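PDB 3E8X: putative NAD-dependent epimerase/dehydratase, which is of uncertain function but binds NADP in a Rossmann-type fold and is probably an epimerase or dehydratase of the short-chain dehydrogenase/reductase family. Local coordinates for residues A[71-74]-A[75-78]; A[113-116]-A[117-121]; A[209-212]-A[213-216]. All blocks are in the same frame, centred on the assembly; numbering follows the deposited sequence. Where two conformers were deposited one is given.

Interaction 1 of 3, residues A[71-74]-A[75-78]; sequences VANL and EEDF. With NAP (NADP nicotinamide-adenine-dinucleotide phosphate), chain B.
N73 grips the turn that follows it. Its side-chain OD1 accepts the backbone N of E75 at 2.8 Å, the donor tilted 25° from the amide carbonyl plane, and its backbone O takes N of E76 at 3.1 Å; the first bond makes an Asx turn, superposed on the type I beta turn from N73 to E76 that the second closes. With CG anti to the backbone N (chi1 -180°), the amide also reaches the adenine of NADP, whose N6A gives OD1 a weak bond of 3.3 Å, while N of L74 lies 3.1 Å from N1A. The tight part is apolar: CD2 of L74 sits over one face of the F78 ring, 4.0 Å from its centroid, in a CH-pi contact, and CB of A72 meets CB of F78 at 3.7 Å. The solvent side is looser. There the E76 carboxylate stacks over the N73 amide with planes 24° apart and no close polar pairing, and a water joins N of N73 to O of D77. E75 turns its carboxylate to K102 in a salt bridge and packs on M142 of the second subunit. The loop follows strand 68-71 at the adenine end of the cofactor pocket; A72, L74 and F78 pack on M51 of strand 47-52, and L74 and F78 also on helix 100-121, whose K113 bonds to O of L74.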
loop_
_atom_site.group_PDB
_atom_site.type_symbol
_atom_site.label_atom_id
_atom_site.label_comp_id
_atom_site.label_asym_id
_atom_site.label_seq_id
_atom_site.Cartn_x
_atom_site.Cartn_y
_atom_site.Cartn_z
ATOM N N VAL A 71 23.433 -10.307 -6.695
ATOM C CA VAL A 71 23.537 -9.517 -5.472
ATOM C C VAL A 71 22.769 -8.211 -5.720
ATOM O O VAL A 71 23.151 -7.409 -6.552
ATOM C CB VAL A 71 25.058 -9.278 -5.113
ATOM C CG1 VAL A 71 25.235 -8.364 -3.867
ATOM C CG2 VAL A 71 25.758 -10.642 -4.957
ATOM N N ALA A 72 21.634 -8.049 -5.041
ATOM C CA ALA A 72 20.764 -6.903 -5.240
ATOM C C ALA A 72 19.906 -6.772 -3.992
ATOM O O ALA A 72 19.806 -7.700 -3.220
ATOM C CB ALA A 72 19.905 -7.084 -6.474
ATOM N N ASN A 73 19.312 -5.599 -3.810
ATOM C CA ASN A 73 18.608 -5.223 -2.596
ATOM C C ASN A 73 17.306 -4.548 -3.060
ATOM O O ASN A 73 17.334 -3.657 -3.863
ATOM C CB ASN A 73 19.551 -4.284 -1.816
ATOM C CG ASN A 73 18.995 -3.785 -0.504
ATOM O OD1 ASN A 73 17.817 -3.544 -0.344
ATOM N ND2 ASN A 73 19.897 -3.559 0.442
ATOM N N LEU A 74 16.172 -4.937 -2.528
ATOM C CA LEU A 74 14.882 -4.318 -2.914
ATOM C C LEU A 74 14.745 -2.815 -2.548
ATOM O O LEU A 74 13.860 -2.132 -3.056
ATOM C CB LEU A 74 13.701 -5.102 -2.306
ATOM C CG LEU A 74 13.386 -6.510 -2.870
ATOM C CD1 LEU A 74 12.370 -7.265 -1.935
ATOM C CD2 LEU A 74 12.885 -6.383 -4.316
ATOM N N GLU A 75 15.601 -2.339 -1.645
ATOM C CA GLU A 75 15.608 -0.966 -1.225
ATOM C C GLU A 75 16.545 -0.086 -2.063
ATOM O O GLU A 75 16.536 1.128 -1.913
ATOM C CB GLU A 75 15.969 -0.880 0.255
ATOM C CG GLU A 75 14.967 -1.611 1.146
ATOM C CD GLU A 75 15.174 -1.361 2.617
ATOM O OE1 GLU A 75 16.063 -2.009 3.193
ATOM O OE2 GLU A 75 14.429 -0.538 3.205
ATOM N N GLU A 76 17.321 -0.693 -2.955
ATOM C CA GLU A 76 18.218 0.019 -3.831
ATOM C C GLU A 76 17.826 -0.263 -5.272
ATOM O O GLU A 76 16.771 -0.828 -5.518
ATOM C CB GLU A 76 19.653 -0.418 -3.520
ATOM C CG GLU A 76 20.052 -0.018 -2.101
ATOM C CD GLU A 76 21.389 -0.541 -1.636
ATOM O OE1 GLU A 76 22.017 -1.371 -2.330
ATOM O OE2 GLU A 76 21.790 -0.106 -0.530
ATOM N N ASP A 77 18.636 0.151 -6.233
ATOM C CA ASP A 77 18.389 -0.172 -7.640
ATOM C C ASP A 77 18.733 -1.655 -7.874
ATOM O O ASP A 77 19.876 -2.054 -7.805
ATOM C CB ASP A 77 19.256 0.722 -8.527
ATOM C CG ASP A 77 18.912 0.632 -9.993
ATOM O OD1 ASP A 77 18.311 -0.369 -10.440
ATOM O OD2 ASP A 77 19.275 1.588 -10.708
ATOM N N PHE A 78 17.734 -2.474 -8.133
ATOM C CA PHE A 78 17.974 -3.899 -8.326
ATOM C C PHE A 78 17.654 -4.390 -9.753
ATOM O O PHE A 78 17.517 -5.607 -9.967
ATOM C CB PHE A 78 17.202 -4.715 -7.279
ATOM C CG PHE A 78 15.706 -4.489 -7.299
ATOM C CD1 PHE A 78 14.893 -5.276 -8.069
ATOM C CD2 PHE A 78 15.129 -3.495 -6.543
ATOM C CE1 PHE A 78 13.513 -5.055 -8.112
ATOM C CE2 PHE A 78 13.785 -3.287 -6.569
ATOM C CZ PHE A 78 12.975 -4.069 -7.341
HETATM P PA NAP B . 11.800 -15.615 5.494
HETATM O O1A NAP B . 11.713 -14.409 6.434
HETATM O O2A NAP B . 12.556 -16.853 5.928
HETATM O O5B NAP B . 12.323 -15.039 4.074
HETATM C C5B NAP B . 12.409 -13.636 3.762
HETATM C C4B NAP B . 13.633 -13.281 2.921
HETATM O O4B NAP B . 13.458 -11.922 2.483
HETATM C C3B NAP B . 14.994 -13.335 3.660
HETATM O O3B NAP B . 15.955 -14.224 3.060
HETATM C C2B NAP B . 15.536 -11.918 3.571
HETATM O O2B NAP B . 16.966 -11.781 3.384
HETATM C C1B NAP B . 14.768 -11.382 2.352
HETATM N N9A NAP B . 14.839 -9.899 2.325
HETATM C C8A NAP B . 14.553 -9.064 3.336
HETATM N N7A NAP B . 14.788 -7.800 2.933
HETATM C C5A NAP B . 15.221 -7.857 1.657
HETATM C C6A NAP B . 15.617 -6.897 0.721
HETATM N N6A NAP B . 15.597 -5.587 1.043
HETATM N N1A NAP B . 16.045 -7.268 -0.508
HETATM C C2A NAP B . 16.075 -8.562 -0.830
HETATM N N3A NAP B . 15.703 -9.518 0.045
HETATM C C4A NAP B . 15.268 -9.188 1.290
HETATM O O3 NAP B . 10.262 -16.063 5.160
HETATM P PN NAP B . 9.702 -17.544 4.758
HETATM O O1N NAP B . 9.380 -18.244 6.050
HETATM O O2N NAP B . 10.610 -18.056 3.662
HETATM O O5D NAP B . 8.225 -17.275 4.188
HETATM C C5D NAP B . 8.026 -16.776 2.871
HETATM C C4D NAP B . 6.893 -15.767 2.929
HETATM O O4D NAP B . 5.668 -16.378 3.335
HETATM C C3D NAP B . 7.172 -14.672 3.949
HETATM O O3D NAP B . 7.976 -13.656 3.330
HETATM C C2D NAP B . 5.781 -14.265 4.444
HETATM O O2D NAP B . 5.348 -13.027 3.921
HETATM C C1D NAP B . 4.831 -15.379 3.947
HETATM N N1N NAP B . 3.941 -15.998 4.978
HETATM C C2N NAP B . 4.382 -16.337 6.214
HETATM C C3N NAP B . 3.504 -16.934 7.144
HETATM C C7N NAP B . 3.953 -17.368 8.522
HETATM O O7N NAP B . 3.246 -18.177 9.152
HETATM N N7N NAP B . 5.126 -16.913 8.992
HETATM C C4N NAP B . 2.177 -17.171 6.779
HETATM C C5N NAP B . 1.756 -16.820 5.508
HETATM C C6N NAP B . 2.661 -16.241 4.635
HETATM P P2B NAP B . 18.105 -12.142 4.504
HETATM O O1X NAP B . 18.413 -13.605 4.329
HETATM O O2X NAP B . 19.286 -11.256 4.118
HETATM O O3X NAP B . 17.418 -11.845 5.821
HETATM O O HOH W 1 20.718 -3.545 -5.648
#

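Interaction 2 of 3, residues A[113-116]-A[117-121]; sequences KTIQ and EAEKR
I115 and E119, one helical turn apart, lie side by side and point the same way, with CG2 of I115 4.1 Å from OE1 of E119. The E119 chain leaves with CG anti to the carbonyl carbon (chi1 -57°), which lays CG against O of I115 at 3.2 Å before the extended chain carries the carboxylate to S162, whose OG bonds to OE2. That same carbonyl is already the acceptor for N of E119, at 3.0 Å and nearly straight (171°). Cut back to an alanine here, the side chain would probably leave the S162 hydroxyl without its carboxylate mate and uncover O and CG2 of I115, beside which CG and OE1 now lie. N of K120 bonds in the same way to O of Q116, at 2.9 Å. E117 combines a CG anti to N with a bend at chi2, folding the carboxylate round to R121; NE of R121 meets OE1 at 3.1 Å in a salt bridge on the anti lone pair, tilted 20° from the guanidinium plane. A118 offers only its methyl, tucked 3.6 Å from O of T114. Inward, T114 and I115 rest on F126 of strand 125-129, and I115 also touches E157 and L158 of helix 145-160. The repeated i to i+4 bonding is that of a regular alpha helix, here the last turns of helix 100-121, the crossover helix of the beta-alpha-beta unit formed with parallel strands 87-90 and 125-129 in a Rossmann-type fold.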
loop_
_atom_site.group_PDB
_atom_site.type_symbol
_atom_site.label_atom_id
_atom_site.label_comp_id
_atom_site.label_asym_id
_atom_site.label_seq_id
_atom_site.Cartn_x
_atom_site.Cartn_y
_atom_site.Cartn_z
ATOM N N LYS A 113 7.637 -2.608 -6.846
ATOM C CA LYS A 113 8.761 -2.367 -7.723
ATOM C C LYS A 113 9.183 -3.608 -8.531
ATOM O O LYS A 113 9.641 -3.451 -9.655
ATOM C CB LYS A 113 9.936 -1.766 -6.946
ATOM C CG LYS A 113 9.649 -0.356 -6.279
ATOM C CD LYS A 113 10.858 0.275 -5.619
ATOM C CE LYS A 113 11.269 -0.450 -4.314
ATOM N NZ LYS A 113 12.460 0.160 -3.597
ATOM N N THR A 114 9.060 -4.826 -7.982
ATOM C CA THR A 114 9.443 -6.058 -8.713
ATOM C C THR A 114 8.501 -6.300 -9.883
ATOM O O THR A 114 8.917 -6.735 -10.963
ATOM C CB THR A 114 9.447 -7.344 -7.814
ATOM O OG1 THR A 114 8.112 -7.647 -7.358
ATOM C CG2 THR A 114 10.384 -7.179 -6.648
ATOM N N ILE A 115 7.233 -5.993 -9.656
ATOM C CA ILE A 115 6.201 -6.076 -10.658
ATOM C C ILE A 115 6.448 -5.096 -11.808
ATOM O O ILE A 115 6.330 -5.478 -12.981
ATOM C CB ILE A 115 4.797 -5.782 -10.038
ATOM C CG1 ILE A 115 4.414 -6.890 -9.040
ATOM C CG2 ILE A 115 3.787 -5.588 -11.130
ATOM C CD1 ILE A 115 3.123 -6.637 -8.229
ATOM N N GLN A 116 6.767 -3.856 -11.453
ATOM C CA GLN A 116 7.056 -2.822 -12.430
ATOM C C GLN A 116 8.294 -3.177 -13.242
ATOM O O GLN A 116 8.349 -2.967 -14.459
ATOM C CB GLN A 116 7.241 -1.477 -11.734
ATOM C CG GLN A 116 5.927 -0.797 -11.348
ATOM C CD GLN A 116 6.131 0.442 -10.459
ATOM O OE1 GLN A 116 7.268 0.869 -10.178
ATOM N NE2 GLN A 116 5.019 1.019 -10.005
ATOM N N GLU A 117 9.294 -3.721 -12.575
ATOM C CA GLU A 117 10.509 -4.131 -13.284
ATOM C C GLU A 117 10.236 -5.295 -14.258
ATOM O O GLU A 117 10.774 -5.288 -15.333
ATOM C CB GLU A 117 11.605 -4.508 -12.301
ATOM C CG GLU A 117 12.934 -4.788 -12.982
ATOM C CD GLU A 117 13.534 -3.550 -13.630
ATOM O OE1 GLU A 117 14.251 -3.729 -14.662
ATOM O OE2 GLU A 117 13.277 -2.423 -13.107
ATOM N N ALA A 118 9.406 -6.274 -13.868
ATOM C CA ALA A 118 8.990 -7.357 -14.750
ATOM C C ALA A 118 8.211 -6.832 -15.965
ATOM O O ALA A 118 8.525 -7.231 -17.086
ATOM C CB ALA A 118 8.196 -8.448 -13.995
ATOM N N GLU A 119 7.241 -5.928 -15.769
ATOM C CA GLU A 119 6.549 -5.290 -16.903
ATOM C C GLU A 119 7.480 -4.553 -17.868
ATOM O O GLU A 119 7.398 -4.739 -19.095
ATOM C CB GLU A 119 5.468 -4.332 -16.412
ATOM C CG GLU A 119 4.491 -5.054 -15.523
ATOM C CD GLU A 119 3.145 -4.469 -15.479
ATOM O OE1 GLU A 119 2.951 -3.577 -14.629
ATOM O OE2 GLU A 119 2.286 -4.934 -16.253
ATOM N N LYS A 120 8.326 -3.698 -17.290
ATOM C CA LYS A 120 9.329 -2.932 -18.001
ATOM C C LYS A 120 10.141 -3.846 -18.927
ATOM O O LYS A 120 10.306 -3.584 -20.105
ATOM C CB LYS A 120 10.195 -2.250 -16.925
ATOM C CG LYS A 120 11.323 -1.366 -17.363
ATOM C CD LYS A 120 12.030 -0.741 -16.136
ATOM C CE LYS A 120 11.044 -0.019 -15.177
ATOM N NZ LYS A 120 11.679 1.101 -14.384
ATOM N N ARG A 121 10.632 -4.940 -18.364
ATOM C CA ARG A 121 11.447 -5.911 -19.108
ATOM C C ARG A 121 10.693 -6.907 -20.001
ATOM O O ARG A 121 11.304 -7.536 -20.837
ATOM C CB ARG A 121 12.368 -6.659 -18.150
ATOM C CG ARG A 121 13.482 -5.729 -17.618
ATOM C CD ARG A 121 14.523 -6.559 -16.936
ATOM N NE ARG A 121 15.676 -5.814 -16.428
ATOM C CZ ARG A 121 16.887 -5.849 -16.991
ATOM N NH1 ARG A 121 17.118 -6.547 -18.108
ATOM N NH2 ARG A 121 17.878 -5.180 -16.428
#

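Interaction 3 of 3, residues A[209-212]-A[213-216]; sequences DQQH and TIGK
T213 clasps the carbonyl of Q210 twice. Its hydroxyl OG1 donates to O of Q210 at 2.7 Å, lying in the carbonyl plane, and its backbone N reaches the same oxygen at 3.0 Å from above that plane, so one acceptor is held from two directions. The hydroxyl gets there because OG1 stands between the backbone N and the carbonyl carbon (chi1 68°), which also turns CG2 the other way, over one face of the H212 ring, 3.9 Å from the centroid in a CH-pi contact. CG2 lies 3.9 Å from CB of Q210 as well. One residue on, N of I214 bonds to O of Q211 at 3.1 Å, and the CG1 to CD1 end of I214 drapes beside that oxygen, with CD1 3.5 Å from O of Q211. A water spans O of Q211 and O of I214. In the next shell, NE2 of H212 bonds to the carbonyl of V231 in helix 227-232, pinning the ring that the T213 methyl packs on. NZ of K216 is bonded to the carbonyl of L234, with CE of K216 3.5 Å from O of H212. T213 O accepts the hydroxyl of T166, while a type II beta turn from T213 to K216, with G215 at positive phi, leads into strand 216-223. The chemistry is backbone carbonyls answered by hydroxyl, imidazole and backbone N-H donors, with the K216 ammonium adding one charged donor: neutral bonds from T213 and I214 hold the short 3-10 turn, while H212 ties the loop to helix 227-232 and K216 to L234 just beyond it.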
loop_
_atom_site.group_PDB
_atom_site.type_symbol
_atom_site.label_atom_id
_atom_site.label_comp_id
_atom_site.label_asym_id
_atom_site.label_seq_id
_atom_site.Cartn_x
_atom_site.Cartn_y
_atom_site.Cartn_z
ATOM N N ASP A 209 5.566 -23.331 -14.637
ATOM C CA ASP A 209 5.479 -23.450 -16.065
ATOM C C ASP A 209 4.116 -23.920 -16.515
ATOM O O ASP A 209 3.986 -24.306 -17.656
ATOM C CB ASP A 209 6.541 -24.402 -16.628
ATOM C CG ASP A 209 6.487 -25.790 -16.010
ATOM O OD1 ASP A 209 5.636 -26.079 -15.135
ATOM O OD2 ASP A 209 7.361 -26.566 -16.369
ATOM N N GLN A 210 3.117 -23.871 -15.639
ATOM C CA GLN A 210 1.762 -24.291 -16.000
ATOM C C GLN A 210 0.882 -23.114 -16.422
ATOM O O GLN A 210 0.423 -22.336 -15.595
ATOM C CB GLN A 210 1.146 -25.091 -14.855
ATOM C CG GLN A 210 2.003 -26.291 -14.470
ATOM C CD GLN A 210 2.129 -27.340 -15.572
ATOM O OE1 GLN A 210 3.234 -27.676 -16.043
ATOM N NE2 GLN A 210 1.009 -27.850 -15.994
ATOM N N GLN A 211 0.645 -23.034 -17.732
ATOM C CA GLN A 211 -0.127 -21.959 -18.379
ATOM C C GLN A 211 -1.561 -21.894 -17.809
ATOM O O GLN A 211 -2.120 -20.830 -17.657
ATOM C CB GLN A 211 -0.086 -22.146 -19.925
ATOM C CG GLN A 211 -1.014 -21.254 -20.778
ATOM C CD GLN A 211 -0.833 -21.425 -22.326
ATOM O OE1 GLN A 211 -1.353 -22.368 -22.955
ATOM N NE2 GLN A 211 -0.097 -20.487 -22.929
ATOM N N HIS A 212 -2.145 -23.042 -17.486
ATOM C CA HIS A 212 -3.500 -23.083 -16.996
ATOM C C HIS A 212 -3.610 -22.479 -15.602
ATOM O O HIS A 212 -4.711 -22.311 -15.095
ATOM C CB HIS A 212 -4.086 -24.501 -17.048
ATOM C CG HIS A 212 -3.632 -25.417 -15.930
ATOM N ND1 HIS A 212 -2.520 -26.224 -16.030
ATOM C CD2 HIS A 212 -4.189 -25.704 -14.727
ATOM C CE1 HIS A 212 -2.358 -26.893 -14.903
ATOM N NE2 HIS A 212 -3.371 -26.612 -14.101
ATOM N N THR A 213 -2.479 -22.149 -14.970
ATOM C CA THR A 213 -2.540 -21.566 -13.613
ATOM C C THR A 213 -2.464 -20.042 -13.675
ATOM O O THR A 213 -2.629 -19.363 -12.643
ATOM C CB THR A 213 -1.490 -22.144 -12.641
ATOM O OG1 THR A 213 -0.174 -21.734 -13.033
ATOM C CG2 THR A 213 -1.608 -23.719 -12.520
ATOM N N ILE A 214 -2.259 -19.504 -14.884
ATOM C CA ILE A 214 -2.207 -18.047 -15.099
ATOM C C ILE A 214 -3.534 -17.381 -14.730
ATOM O O ILE A 214 -4.612 -17.891 -15.098
ATOM C CB ILE A 214 -1.786 -17.682 -16.534
ATOM C CG1 ILE A 214 -0.321 -18.076 -16.775
ATOM C CG2 ILE A 214 -2.059 -16.181 -16.842
ATOM C CD1 ILE A 214 0.064 -18.140 -18.298
ATOM N N GLY A 215 -3.442 -16.267 -13.971
ATOM C CA GLY A 215 -4.613 -15.538 -13.466
ATOM C C GLY A 215 -5.290 -16.110 -12.243
ATOM O O GLY A 215 -6.324 -15.609 -11.794
ATOM N N LYS A 216 -4.692 -17.140 -11.670
ATOM C CA LYS A 216 -5.229 -17.845 -10.497
ATOM C C LYS A 216 -4.707 -17.307 -9.189
ATOM O O LYS A 216 -3.511 -17.110 -9.023
ATOM C CB LYS A 216 -4.866 -19.334 -10.547
ATOM C CG LYS A 216 -5.385 -20.044 -11.762
ATOM C CD LYS A 216 -6.830 -20.354 -11.701
ATOM C CE LYS A 216 -7.241 -21.000 -13.044
ATOM N NZ LYS A 216 -8.427 -21.863 -12.827
HETATM O O HOH W 2 -5.101 -19.487 -17.673
#

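How the interactions relate
Along the chain the three contacts come in series. Interactions 1 and 2 are neighbours, their centres 13 Å apart on the same side of the chain's centre: the F78 ring packs on K113, with CZ of F78 3.8 Å from CB of K113. The loop that meets the adenine thus rests on helix 100-121, linking the cofactor pocket to a crossover helix between parallel strands 87-90 and 125-129 of the mixed sheet. Interaction 3 stands apart, its centre 28 Å from that of interaction 1 and 19 Å from that of interaction 2; it touches neither, and joins helix 197-207 to strand 216-223 of the same sheet, away from the NADP.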